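Local atomic coordinates of putative cytoplasmic protein (Salmonella enterica subsp. enterica serovar Typhimurium, PDB entry 4J32), a protein that probably cleaves peptide bonds of bacterial peptidoglycan as a papain-like NlpC/P60 amidase effector of the type VI secretion system, countered by the immunity protein Tai4. Residues E21-F26 / L142-I147. Sequence-based numbering, arbitrary orientation.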
# COMPACT_ATOMS: atom_id res chain seq x y z
N GLU A 21 14.11 35.63 22.53
CA GLU A 21 12.90 34.90 22.98
C GLU A 21 12.45 33.85 21.95
O GLU A 21 11.94 32.80 22.33
CB GLU A 21 11.76 35.85 23.28
CG GLU A 21 11.97 36.72 24.49
CD GLU A 21 10.83 37.69 24.66
OE1 GLU A 21 10.92 38.79 24.09
OE2 GLU A 21 9.84 37.32 25.36
N ALA A 22 12.60 34.16 20.67
CA ALA A 22 12.21 33.21 19.62
C ALA A 22 13.08 31.97 19.64
O ALA A 22 12.58 30.85 19.53
CB ALA A 22 12.29 33.90 18.25
N TRP A 23 14.39 32.17 19.84
CA TRP A 23 15.37 31.07 19.85
C TRP A 23 15.16 30.17 21.05
O TRP A 23 15.20 28.92 20.93
CB TRP A 23 16.79 31.66 19.86
CG TRP A 23 17.89 30.67 19.48
CD1 TRP A 23 18.72 29.99 20.34
CD2 TRP A 23 18.27 30.26 18.15
NE1 TRP A 23 19.60 29.20 19.62
CE2 TRP A 23 19.34 29.35 18.28
CE3 TRP A 23 17.82 30.60 16.86
CZ2 TRP A 23 19.97 28.75 17.17
CZ3 TRP A 23 18.45 30.00 15.74
CH2 TRP A 23 19.52 29.09 15.92
N LEU A 24 14.93 30.79 22.21
CA LEU A 24 14.59 30.04 23.41
C LEU A 24 13.32 29.20 23.21
O LEU A 24 13.26 28.02 23.58
CB LEU A 24 14.39 31.02 24.59
CG LEU A 24 13.99 30.55 25.97
CD1 LEU A 24 14.29 31.71 26.95
CD2 LEU A 24 12.52 30.12 26.08
N ALA A 25 12.28 29.82 22.67
CA ALA A 25 11.00 29.11 22.53
C ALA A 25 11.15 27.93 21.54
O ALA A 25 10.66 26.83 21.78
CB ALA A 25 9.92 30.08 22.03
N PHE A 26 11.86 28.17 20.45
CA PHE A 26 12.09 27.10 19.44
C PHE A 26 12.71 25.85 20.07
O PHE A 26 12.28 24.73 19.78
CB PHE A 26 12.95 27.60 18.28
CG PHE A 26 12.95 26.65 17.08
CD1 PHE A 26 12.11 26.89 15.99
CD2 PHE A 26 13.74 25.50 17.09
CE1 PHE A 26 12.09 26.01 14.89
CE2 PHE A 26 13.72 24.60 15.99
CZ PHE A 26 12.89 24.86 14.91
N LEU A 142 14.42 29.12 12.35
CA LEU A 142 15.19 30.26 12.82
C LEU A 142 16.65 30.09 12.43
O LEU A 142 17.12 28.97 12.22
CB LEU A 142 15.08 30.42 14.35
CG LEU A 142 13.65 30.56 14.89
CD1 LEU A 142 13.76 30.73 16.38
CD2 LEU A 142 12.96 31.77 14.28
N TRP A 143 17.33 31.22 12.33
CA TRP A 143 18.71 31.29 11.88
C TRP A 143 19.42 32.29 12.78
O TRP A 143 18.94 33.42 12.96
CB TRP A 143 18.72 31.73 10.40
CG TRP A 143 20.05 32.13 9.85
CD1 TRP A 143 20.52 33.41 9.68
CD2 TRP A 143 21.10 31.26 9.40
NE1 TRP A 143 21.79 33.38 9.14
CE2 TRP A 143 22.16 32.08 8.95
CE3 TRP A 143 21.22 29.87 9.30
CZ2 TRP A 143 23.35 31.55 8.44
CZ3 TRP A 143 22.40 29.34 8.79
CH2 TRP A 143 23.45 30.18 8.36
N ASN A 144 20.55 31.89 13.36
CA ASN A 144 21.24 32.79 14.29
C ASN A 144 22.47 33.49 13.72
O ASN A 144 23.30 34.02 14.48
CB ASN A 144 21.59 32.04 15.59
CG ASN A 144 22.75 31.08 15.40
OD1 ASN A 144 23.22 30.87 14.28
ND2 ASN A 144 23.21 30.48 16.50
N GLY A 145 22.59 33.51 12.39
CA GLY A 145 23.78 34.06 11.72
C GLY A 145 24.81 33.01 11.32
O GLY A 145 25.71 33.29 10.53
N SER A 146 24.68 31.81 11.89
CA SER A 146 25.63 30.72 11.68
C SER A 146 24.94 29.38 11.37
O SER A 146 25.44 28.62 10.54
CB SER A 146 26.47 30.50 12.94
OG SER A 146 27.16 31.68 13.29
N ILE A 147 23.83 29.09 12.05
CA ILE A 147 23.18 27.77 11.99
C ILE A 147 21.67 27.94 12.13
O ILE A 147 21.22 28.97 12.66
CB ILE A 147 23.67 26.78 13.12
CG1 ILE A 147 23.34 27.34 14.52
CG2 ILE A 147 25.16 26.44 12.97
CD1 ILE A 147 23.39 26.32 15.68
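With CG anti to the backbone N in both Trp23 (chi1 -164°) and Phe26, two aromatic side chains of helix 19-28 reach Leu142, Phe26 chiefly through its CB; the leucine's own CG lies anti to its carbonyl carbon. The extended leucine slides past both in the opposite direction and drives CD1 to the helix backbone, 3.4 Å from Ala22 O. Ala22 CB, 4.0 Å from Leu142 CD1, is small enough to let this methyl approach the helix. Trp23 reaches farther along the strand: its CZ3 meets Leu142 CB at 3.7 Å, while Trp143 N sits at the ring's edge, in plane.

Asn144 crosses obliquely over one face of the indole, amide and ring planes 10° apart, and its CB makes a CH-pi contact 3.9 Å from the centroid of the Trp23 six-membered ring. Asn144 CG lies between the backbone N and the carbonyl carbon (chi1 74°), a crowded rotamer that also serves the turn: Asn144 OD1 accepts from Ser146 N and, at 2.9 Å, from Ile147 N, both donors above the carbonyl plane. This double grip fixes the amide. At Gly145 a CB would jam against Asn144 O, and the Asn144 N to Ile147 O bond closes the reversal.

Helix 57-67, through Val64, also packs on Ala22 and Phe26. The arrangement thus joins an N-terminal helix to an edge strand, 138-143, of the four-stranded antiparallel sheet (counted within this chain) in a papain-like NlpC/P60 fold, the strand being followed by an Asx turn at Asn144.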